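Local coordinates for protein ubiquitin-conjugating enzyme E2, putative (Plasmodium falciparum, PDB 2Q0V) that probably takes part in ubiquitin conjugation as an E2-like protein of the UEV (Mms2/Uev1) type, relatives of E2 enzymes that lack the catalytic cysteine, at residues 21-29 with 79-87; 94-105 with 144-153. One frame throughout, in Å; residues are numbered along the deposited sequence.

Contact 1 of 2, residues 21-29 with 79-87; sequences PRSFRLLDE and FCDDNYPDS
R22, in the first turn of helix 22-34, reaches for backbone carbonyls of the loop that follows strand 73-79. Its chain is extended as far as NE, with CG anti to the backbone N (chi1 174°), and runs past the Y84 carbonyl. R22 NE donates to D81 O at 2.9 Å and R22 NH2 to C80 O, also at 2.9 Å. Both oxygens lie near the guanidinium plane, yet each is approached from above its own carbonyl plane. D81 O is shared: Y84 N, closing the type I turn D81-Y84, comes to it from the opposite face. The outer nitrogen R22 NH1 is taken by T53 O. L26 CD1 lies over the centre of one guanidinium face; D82 OD1 stands off the other toward the rim, 4.2 Å from R22 NE, a charge attraction with no N-H aimed at it.

A second polar cluster centres on the buried E29. The hydroxyl Y84 OH donates to the syn lone pair of E29 OE2 at 2.7 Å. R25 NE makes a salt bridge to that same E29 OE2 at 2.6 Å, almost straight at 178°, but meets it on the anti side. E29 OE1 accepts from I125 N, at the start of helix 125-135.

Carbon contacts join the two polar groups. P85 CB lies over the R25 guanidinium, 3.8 Å from R25 CZ, and over one face of the Y84 ring, whose other face carries C80 SG. L26 CD2 touches Y84 CE2 at 3.6 Å. The cis peptide Y84-P85, as in many E2-fold proteins, sets the proline against the ring face.

With three donors around it, the E29 carboxylate probably stays ionised despite burial; the contact illustrates how arginine and tyrosine can fasten an irregular loop to a helix.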
loop_
_atom_site.group_PDB
_atom_site.type_symbol
_atom_site.label_atom_id
_atom_site.label_comp_id
_atom_site.label_asym_id
_atom_site.label_seq_id
_atom_site.Cartn_x
_atom_site.Cartn_y
_atom_site.Cartn_z
ATOM N N PRO A 21 2.864 -20.257 5.725
ATOM C CA PRO A 21 1.432 -20.053 5.513
ATOM C C PRO A 21 0.982 -18.582 5.644
ATOM O O PRO A 21 1.611 -17.812 6.371
ATOM C CB PRO A 21 0.774 -20.916 6.599
ATOM C CG PRO A 21 1.832 -21.251 7.543
ATOM C CD PRO A 21 3.135 -21.173 6.845
ATOM N N ARG A 22 -0.109 -18.240 4.953
ATOM C CA ARG A 22 -0.706 -16.907 4.933
ATOM C C ARG A 22 -0.691 -16.235 6.286
ATOM O O ARG A 22 -0.364 -15.063 6.390
ATOM C CB ARG A 22 -2.152 -16.954 4.392
ATOM C CG ARG A 22 -2.898 -15.619 4.484
ATOM C CD ARG A 22 -4.302 -15.692 3.938
ATOM N NE ARG A 22 -4.970 -14.390 3.924
ATOM C CZ ARG A 22 -5.451 -13.768 5.000
ATOM N NH1 ARG A 22 -5.330 -14.293 6.211
ATOM N NH2 ARG A 22 -6.038 -12.593 4.871
ATOM N N SER A 23 -1.016 -16.988 7.325
ATOM C CA SER A 23 -1.158 -16.417 8.647
ATOM C C SER A 23 0.199 -16.036 9.233
ATOM O O SER A 23 0.314 -15.004 9.899
ATOM C CB SER A 23 -1.922 -17.365 9.575
ATOM O OG SER A 23 -1.190 -18.564 9.793
ATOM N N PHE A 24 1.207 -16.871 8.990
ATOM C CA PHE A 24 2.602 -16.600 9.388
ATOM C C PHE A 24 3.161 -15.377 8.639
ATOM O O PHE A 24 3.762 -14.482 9.212
ATOM C CB PHE A 24 3.460 -17.838 9.091
ATOM C CG PHE A 24 3.396 -18.907 10.163
ATOM C CD1 PHE A 24 2.332 -18.965 11.067
ATOM C CD2 PHE A 24 4.391 -19.867 10.255
ATOM C CE1 PHE A 24 2.264 -19.942 12.064
ATOM C CE2 PHE A 24 4.333 -20.860 11.248
ATOM C CZ PHE A 24 3.266 -20.888 12.159
ATOM N N ARG A 25 2.944 -15.365 7.339
ATOM C CA ARG A 25 3.348 -14.269 6.494
ATOM C C ARG A 25 2.784 -12.891 6.981
ATOM O O ARG A 25 3.526 -11.930 7.086
ATOM C CB ARG A 25 2.951 -14.591 5.055
ATOM C CG ARG A 25 3.008 -13.416 4.115
ATOM C CD ARG A 25 4.434 -12.865 3.859
ATOM N NE ARG A 25 4.301 -11.812 2.867
ATOM C CZ ARG A 25 4.711 -11.894 1.612
ATOM N NH1 ARG A 25 4.484 -10.883 0.773
ATOM N NH2 ARG A 25 5.365 -12.971 1.195
ATOM N N LEU A 26 1.496 -12.837 7.307
ATOM C CA LEU A 26 0.852 -11.618 7.738
ATOM C C LEU A 26 1.257 -11.241 9.147
ATOM O O LEU A 26 1.372 -10.057 9.472
ATOM C CB LEU A 26 -0.664 -11.711 7.563
ATOM C CG LEU A 26 -1.116 -11.563 6.097
ATOM C CD1 LEU A 26 -2.531 -12.070 5.856
ATOM C CD2 LEU A 26 -0.978 -10.121 5.607
ATOM N N LEU A 27 1.534 -12.232 9.981
ATOM C CA LEU A 27 2.156 -11.946 11.272
ATOM C C LEU A 27 3.554 -11.312 11.157
ATOM O O LEU A 27 3.875 -10.421 11.927
ATOM C CB LEU A 27 2.175 -13.185 12.165
ATOM C CG LEU A 27 0.790 -13.649 12.678
ATOM C CD1 LEU A 27 0.872 -15.100 13.228
ATOM C CD2 LEU A 27 0.172 -12.683 13.715
ATOM N N ASP A 28 4.367 -11.750 10.191
ATOM C CA ASP A 28 5.681 -11.135 9.917
ATOM C C ASP A 28 5.577 -9.645 9.503
ATOM O O ASP A 28 6.254 -8.791 10.067
ATOM C CB ASP A 28 6.415 -11.915 8.832
ATOM C CG ASP A 28 6.900 -13.284 9.307
ATOM O OD1 ASP A 28 7.103 -13.471 10.544
ATOM O OD2 ASP A 28 7.085 -14.165 8.417
ATOM N N GLU A 29 4.702 -9.372 8.532
ATOM C CA GLU A 29 4.415 -8.030 8.060
ATOM C C GLU A 29 3.796 -7.138 9.135
ATOM O O GLU A 29 4.058 -5.935 9.164
ATOM C CB GLU A 29 3.536 -8.063 6.807
ATOM C CG GLU A 29 4.147 -8.841 5.634
ATOM C CD GLU A 29 3.435 -8.587 4.315
ATOM O OE1 GLU A 29 3.145 -7.435 3.990
ATOM O OE2 GLU A 29 3.171 -9.538 3.575
ATOM N N PHE A 79 -6.397 -4.577 1.332
ATOM C CA PHE A 79 -7.134 -5.740 1.752
ATOM C C PHE A 79 -6.498 -6.983 1.194
ATOM O O PHE A 79 -6.458 -7.143 -0.022
ATOM C CB PHE A 79 -8.594 -5.679 1.276
ATOM C CG PHE A 79 -9.361 -6.949 1.574
ATOM C CD1 PHE A 79 -9.855 -7.182 2.854
ATOM C CD2 PHE A 79 -9.528 -7.926 0.594
ATOM C CE1 PHE A 79 -10.519 -8.355 3.152
ATOM C CE2 PHE A 79 -10.199 -9.120 0.886
ATOM C CZ PHE A 79 -10.693 -9.332 2.165
ATOM N N CYS A 80 -6.031 -7.867 2.069
ATOM C CA CYS A 80 -5.429 -9.143 1.639
ATOM C C CYS A 80 -6.442 -10.294 1.722
ATOM O O CYS A 80 -6.766 -10.737 2.824
ATOM C CB CYS A 80 -4.212 -9.489 2.516
ATOM S SG CYS A 80 -2.914 -8.201 2.650
ATOM N N ASP A 81 -6.930 -10.788 0.584
ATOM C CA ASP A 81 -7.856 -11.940 0.602
ATOM C C ASP A 81 -7.188 -13.258 1.066
ATOM O O ASP A 81 -6.005 -13.267 1.464
ATOM C CB ASP A 81 -8.601 -12.105 -0.739
ATOM C CG ASP A 81 -7.721 -12.620 -1.846
ATOM O OD1 ASP A 81 -6.686 -13.237 -1.524
ATOM O OD2 ASP A 81 -8.071 -12.428 -3.049
ATOM N N ASP A 82 -7.938 -14.364 1.037
ATOM C CA ASP A 82 -7.394 -15.603 1.582
ATOM C C ASP A 82 -6.346 -16.305 0.684
ATOM O O ASP A 82 -5.660 -17.210 1.148
ATOM C CB ASP A 82 -8.487 -16.532 2.154
ATOM C CG ASP A 82 -8.670 -16.351 3.703
ATOM O OD1 ASP A 82 -8.065 -17.145 4.486
ATOM O OD2 ASP A 82 -9.374 -15.392 4.145
ATOM N N ASN A 83 -6.191 -15.838 -0.562
ATOM C CA ASN A 83 -5.128 -16.304 -1.463
ATOM C C ASN A 83 -3.793 -15.533 -1.307
ATOM O O ASN A 83 -2.784 -15.866 -1.960
ATOM C CB ASN A 83 -5.567 -16.249 -2.940
ATOM C CG ASN A 83 -6.883 -17.002 -3.220
ATOM O OD1 ASN A 83 -7.197 -18.025 -2.588
ATOM N ND2 ASN A 83 -7.660 -16.484 -4.185
ATOM N N TYR A 84 -3.807 -14.486 -0.477
ATOM C CA TYR A 84 -2.615 -13.703 -0.166
ATOM C C TYR A 84 -1.580 -14.538 0.596
ATOM O O TYR A 84 -1.937 -15.191 1.560
ATOM C CB TYR A 84 -2.993 -12.491 0.684
ATOM C CG TYR A 84 -1.806 -11.600 0.943
ATOM C CD1 TYR A 84 -1.416 -10.645 -0.008
ATOM C CD2 TYR A 84 -1.033 -11.742 2.096
ATOM C CE1 TYR A 84 -0.328 -9.841 0.200
ATOM C CE2 TYR A 84 0.079 -10.922 2.313
ATOM C CZ TYR A 84 0.413 -9.970 1.357
ATOM O OH TYR A 84 1.490 -9.150 1.532
ATOM N N PRO A 85 -0.282 -14.462 0.234
ATOM C CA PRO A 85 0.461 -13.599 -0.696
ATOM C C PRO A 85 0.533 -13.994 -2.158
ATOM O O PRO A 85 1.173 -13.284 -2.930
ATOM C CB PRO A 85 1.876 -13.636 -0.126
ATOM C CG PRO A 85 2.008 -14.983 0.404
ATOM C CD PRO A 85 0.633 -15.368 0.954
ATOM N N ASP A 86 -0.096 -15.098 -2.555
ATOM C CA ASP A 86 0.010 -15.535 -3.946
ATOM C C ASP A 86 -0.753 -14.635 -4.926
ATOM O O ASP A 86 -0.383 -14.526 -6.101
ATOM C CB ASP A 86 -0.363 -17.016 -4.088
ATOM C CG ASP A 86 0.652 -17.919 -3.414
ATOM O OD1 ASP A 86 1.817 -18.002 -3.900
ATOM O OD2 ASP A 86 0.301 -18.515 -2.378
ATOM N N SER A 87 -1.798 -13.982 -4.427
ATOM C CA SER A 87 -2.565 -13.018 -5.198
ATOM C C SER A 87 -2.339 -11.608 -4.645
ATOM O O SER A 87 -2.119 -11.461 -3.446
ATOM C CB SER A 87 -4.053 -13.368 -5.132
ATOM O OG SER A 87 -4.314 -14.562 -5.865
#

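Contact 2 of 2, residues 94-105 with 144-153; sequences DTKIEMSCVDNC and LPQPNEGEVY
K96 and E151 join the two segments through K96 N, which donates to E151 O at 2.9 Å. Its companion bond runs from Y153 N to D94 O at 3.2 Å, and together they frame T95 and V152 as a single antiparallel bridge, a non-hydrogen-bonded pair. T95 OG1 turns elsewhere, to S75 N of strand 73-79.

The amide of Q146 then imitates a backbone partner for E98. Q146 OE1 accepts from E98 N at 3.2 Å, and Q146 NE2 donates to a lone pair of E98 O, in the carbonyl plane, also at 3.2 Å. The remaining N-H of Q146 NE2 goes to L144 O in its own segment, so the amide's rotation is fixed by three bonds. Here the side chain bends at chi2 (-59°), bringing the amide alongside I97.

Y153 closes the other end. K96 CG sits 3.8 Å above the centre of its ring in a CH-pi contact, and C105 O covers the opposite face. Y153 OH receives a weak bond from I97 N at 3.3 Å; at the ring edge a water stands 2.8 Å from Y153 OH, close also to I97 O and D103 O. A second water donates to N148 O and, weakly, to K96 O. P147 packs on K96 and E98 between these polar groups.

The polar backbone of 94-98 is thus met partly by the tail's backbone and partly by the Q146 amide and the Y153 hydroxyl, without a sheet forming.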
loop_
_atom_site.group_PDB
_atom_site.type_symbol
_atom_site.label_atom_id
_atom_site.label_comp_id
_atom_site.label_asym_id
_atom_site.label_seq_id
_atom_site.Cartn_x
_atom_site.Cartn_y
_atom_site.Cartn_z
ATOM N N ASP A 94 -8.149 6.317 0.559
ATOM C CA ASP A 94 -9.208 6.988 1.266
ATOM C C ASP A 94 -9.027 8.509 1.026
ATOM O O ASP A 94 -9.997 9.209 0.776
ATOM C CB ASP A 94 -9.144 6.622 2.757
ATOM C CG ASP A 94 -9.197 5.091 3.002
ATOM O OD1 ASP A 94 -10.064 4.381 2.423
ATOM O OD2 ASP A 94 -8.372 4.577 3.795
ATOM N N THR A 95 -7.778 8.994 1.064
ATOM C CA THR A 95 -7.438 10.371 0.716
ATOM C C THR A 95 -7.410 10.522 -0.797
ATOM O O THR A 95 -6.879 9.648 -1.524
ATOM C CB THR A 95 -6.076 10.807 1.291
ATOM O OG1 THR A 95 -6.000 10.463 2.674
ATOM C CG2 THR A 95 -5.886 12.298 1.178
ATOM N N LYS A 96 -7.998 11.630 -1.259
ATOM C CA LYS A 96 -8.127 11.927 -2.668
ATOM C C LYS A 96 -6.779 12.190 -3.289
ATOM O O LYS A 96 -5.966 12.927 -2.741
ATOM C CB LYS A 96 -9.044 13.123 -2.896
ATOM C CG LYS A 96 -10.522 12.778 -2.807
ATOM C CD LYS A 96 -11.365 13.607 -3.778
ATOM C CE LYS A 96 -12.835 13.605 -3.351
ATOM N NZ LYS A 96 -13.797 13.563 -4.520
ATOM N N ILE A 97 -6.562 11.602 -4.458
ATOM C CA ILE A 97 -5.319 11.759 -5.166
ATOM C C ILE A 97 -5.583 11.708 -6.673
ATOM O O ILE A 97 -6.561 11.105 -7.136
ATOM C CB ILE A 97 -4.281 10.684 -4.679
ATOM C CG1 ILE A 97 -2.844 11.080 -5.043
ATOM C CG2 ILE A 97 -4.677 9.266 -5.117
ATOM C CD1 ILE A 97 -1.801 10.113 -4.525
ATOM N N GLU A 98 -4.737 12.377 -7.436
ATOM C CA GLU A 98 -4.732 12.198 -8.894
ATOM C C GLU A 98 -3.411 11.587 -9.275
ATOM O O GLU A 98 -2.353 12.215 -9.121
ATOM C CB GLU A 98 -4.971 13.519 -9.639
ATOM C CG GLU A 98 -6.372 14.062 -9.417
ATOM C CD GLU A 98 -7.412 13.434 -10.331
ATOM O OE1 GLU A 98 -7.135 13.310 -11.551
ATOM O OE2 GLU A 98 -8.504 13.073 -9.836
ATOM N N MET A 99 -3.480 10.331 -9.711
ATOM C CA MET A 99 -2.309 9.601 -10.216
ATOM C C MET A 99 -2.751 8.720 -11.363
ATOM O O MET A 99 -3.852 8.162 -11.330
ATOM C CB MET A 99 -1.695 8.719 -9.132
ATOM C CG MET A 99 -0.818 9.430 -8.151
ATOM S SD MET A 99 0.451 8.377 -7.395
ATOM C CE MET A 99 -0.543 7.104 -6.684
ATOM N N SER A 100 -1.895 8.548 -12.362
ATOM C CA SER A 100 -2.258 7.692 -13.504
ATOM C C SER A 100 -2.649 6.234 -13.156
ATOM O O SER A 100 -3.329 5.583 -13.944
ATOM C CB SER A 100 -1.190 7.751 -14.597
ATOM O OG SER A 100 -0.019 7.041 -14.195
ATOM N N CYS A 101 -2.245 5.726 -11.997
ATOM C CA CYS A 101 -2.625 4.357 -11.570
ATOM C C CYS A 101 -3.725 4.335 -10.494
ATOM O O CYS A 101 -3.968 3.303 -9.879
ATOM C CB CYS A 101 -1.400 3.606 -11.050
ATOM S SG CYS A 101 -0.715 4.380 -9.577
ATOM N N VAL A 102 -4.369 5.480 -10.259
ATOM C CA VAL A 102 -5.524 5.560 -9.354
ATOM C C VAL A 102 -6.804 5.890 -10.149
ATOM O O VAL A 102 -6.831 6.838 -10.923
ATOM C CB VAL A 102 -5.266 6.597 -8.200
ATOM C CG1 VAL A 102 -6.486 6.804 -7.346
ATOM C CG2 VAL A 102 -4.092 6.162 -7.351
ATOM N N ASP A 103 -7.869 5.117 -9.954
ATOM C CA ASP A 103 -9.135 5.405 -10.655
ATOM C C ASP A 103 -9.951 6.555 -10.017
ATOM O O ASP A 103 -9.511 7.188 -9.032
ATOM C CB ASP A 103 -9.971 4.127 -10.897
ATOM C CG ASP A 103 -10.651 3.587 -9.642
ATOM O OD1 ASP A 103 -10.830 4.329 -8.656
ATOM O OD2 ASP A 103 -11.029 2.395 -9.651
ATOM N N ASN A 104 -11.122 6.831 -10.590
ATOM C CA ASN A 104 -11.993 7.918 -10.094
ATOM C C ASN A 104 -12.494 7.765 -8.662
ATOM O O ASN A 104 -12.855 8.755 -8.050
ATOM C CB ASN A 104 -13.164 8.173 -11.037
ATOM C CG ASN A 104 -12.713 8.784 -12.339
ATOM O OD1 ASN A 104 -11.587 9.276 -12.436
ATOM N ND2 ASN A 104 -13.582 8.765 -13.348
ATOM N N CYS A 105 -12.505 6.539 -8.144
ATOM C CA CYS A 105 -12.895 6.273 -6.752
ATOM C C CYS A 105 -11.715 6.041 -5.807
ATOM O O CYS A 105 -11.904 5.714 -4.631
ATOM C CB CYS A 105 -13.845 5.077 -6.671
ATOM S SG CYS A 105 -15.394 5.397 -7.503
ATOM N N LEU A 144 0.910 16.861 -11.873
ATOM C CA LEU A 144 -0.532 16.708 -12.030
ATOM C C LEU A 144 -1.294 17.562 -10.993
ATOM O O LEU A 144 -0.977 17.513 -9.799
ATOM C CB LEU A 144 -0.900 15.235 -11.885
ATOM C CG LEU A 144 -1.638 14.507 -13.005
ATOM C CD1 LEU A 144 -1.657 13.016 -12.649
ATOM C CD2 LEU A 144 -3.058 15.028 -13.223
ATOM N N PRO A 145 -2.266 18.378 -11.447
ATOM C CA PRO A 145 -3.104 19.151 -10.495
ATOM C C PRO A 145 -3.926 18.274 -9.523
ATOM O O PRO A 145 -4.668 17.387 -9.953
ATOM C CB PRO A 145 -4.025 19.975 -11.419
ATOM C CG PRO A 145 -3.285 20.020 -12.759
ATOM C CD PRO A 145 -2.610 18.680 -12.856
ATOM N N GLN A 146 -3.801 18.564 -8.228
ATOM C CA GLN A 146 -4.337 17.728 -7.154
ATOM C C GLN A 146 -5.640 18.243 -6.528
ATOM O O GLN A 146 -5.877 19.455 -6.500
ATOM C CB GLN A 146 -3.290 17.596 -6.045
ATOM C CG GLN A 146 -2.005 16.885 -6.457
ATOM C CD GLN A 146 -2.264 15.479 -6.940
ATOM O OE1 GLN A 146 -2.947 14.698 -6.266
ATOM N NE2 GLN A 146 -1.759 15.158 -8.127
ATOM N N PRO A 147 -6.474 17.323 -5.979
ATOM C CA PRO A 147 -7.601 17.757 -5.136
ATOM C C PRO A 147 -7.107 18.602 -3.944
ATOM O O PRO A 147 -5.895 18.657 -3.692
ATOM C CB PRO A 147 -8.198 16.434 -4.638
ATOM C CG PRO A 147 -7.725 15.402 -5.607
ATOM C CD PRO A 147 -6.407 15.854 -6.108
ATOM N N ASN A 148 -8.016 19.263 -3.225
ATOM C CA ASN A 148 -7.615 19.984 -2.007
ATOM C C ASN A 148 -7.077 19.015 -0.961
ATOM O O ASN A 148 -7.535 17.870 -0.879
ATOM C CB ASN A 148 -8.767 20.814 -1.424
ATOM C CG ASN A 148 -9.162 21.990 -2.316
ATOM O OD1 ASN A 148 -8.308 22.721 -2.838
ATOM N ND2 ASN A 148 -10.468 22.175 -2.494
ATOM N N GLU A 149 -6.113 19.483 -0.174
ATOM C CA GLU A 149 -5.453 18.646 0.829
ATOM C C GLU A 149 -6.418 18.139 1.899
ATOM O O GLU A 149 -7.248 18.887 2.403
ATOM C CB GLU A 149 -4.248 19.370 1.468
ATOM C CG GLU A 149 -3.745 18.724 2.761
ATOM C CD GLU A 149 -2.329 19.133 3.137
ATOM O OE1 GLU A 149 -1.879 20.212 2.691
ATOM O OE2 GLU A 149 -1.658 18.370 3.884
ATOM N N GLY A 150 -6.302 16.853 2.224
ATOM C CA GLY A 150 -7.117 16.224 3.262
ATOM C C GLY A 150 -8.511 15.798 2.833
ATOM O O GLY A 150 -9.187 15.071 3.574
ATOM N N GLU A 151 -8.939 16.262 1.659
ATOM C CA GLU A 151 -10.162 15.790 1.003
ATOM C C GLU A 151 -10.196 14.267 0.830
ATOM O O GLU A 151 -9.211 13.666 0.418
ATOM C CB GLU A 151 -10.276 16.459 -0.360
ATOM C CG GLU A 151 -11.600 16.282 -1.058
ATOM C CD GLU A 151 -12.037 17.563 -1.722
ATOM O OE1 GLU A 151 -12.652 18.382 -1.008
ATOM O OE2 GLU A 151 -11.744 17.766 -2.934
ATOM N N VAL A 152 -11.333 13.655 1.159
ATOM C CA VAL A 152 -11.519 12.207 1.049
ATOM C C VAL A 152 -12.580 11.850 0.005
ATOM O O VAL A 152 -13.300 12.734 -0.479
ATOM C CB VAL A 152 -11.886 11.539 2.416
ATOM C CG1 VAL A 152 -10.888 11.916 3.528
ATOM C CG2 VAL A 152 -13.347 11.828 2.827
ATOM N N TYR A 153 -12.653 10.563 -0.349
ATOM C CA TYR A 153 -13.730 10.023 -1.187
ATOM C C TYR A 153 -14.946 9.706 -0.306
ATOM O O TYR A 153 -16.080 9.615 -0.790
ATOM C CB TYR A 153 -13.281 8.747 -1.925
ATOM C CG TYR A 153 -12.117 8.941 -2.879
ATOM C CD1 TYR A 153 -10.809 8.669 -2.473
ATOM C CD2 TYR A 153 -12.324 9.392 -4.189
ATOM C CE1 TYR A 153 -9.734 8.854 -3.339
ATOM C CE2 TYR A 153 -11.256 9.579 -5.063
ATOM C CZ TYR A 153 -9.963 9.303 -4.630
ATOM O OH TYR A 153 -8.906 9.477 -5.484
HETATM O O HOH W 1 -5.393 15.468 -0.687
HETATM O O HOH W 2 -8.525 9.738 -8.279
#

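Overall arrangement
Contacts 1 and 2 lie on opposite sides of the chain's centre, their own centres about 28 Å apart and their nearest atoms about 10 Å apart, without touching. The antiparallel sheet connects them: strand 73-79 leads into the loop 79-87 of contact 1, and strand 90-93 carries the chain from there to 94-105 of contact 2, whose opening runs back beside strand 73-79. Contact 1 ties the N-terminal helix to the sheet's loop, whereas contact 2 secures the C-terminal tail. In canonical E2s the catalytic cysteine lies in the region after the last strand, so contact 2 is probably the nearer to where that cysteine would lie, a residue that UEV proteins lack.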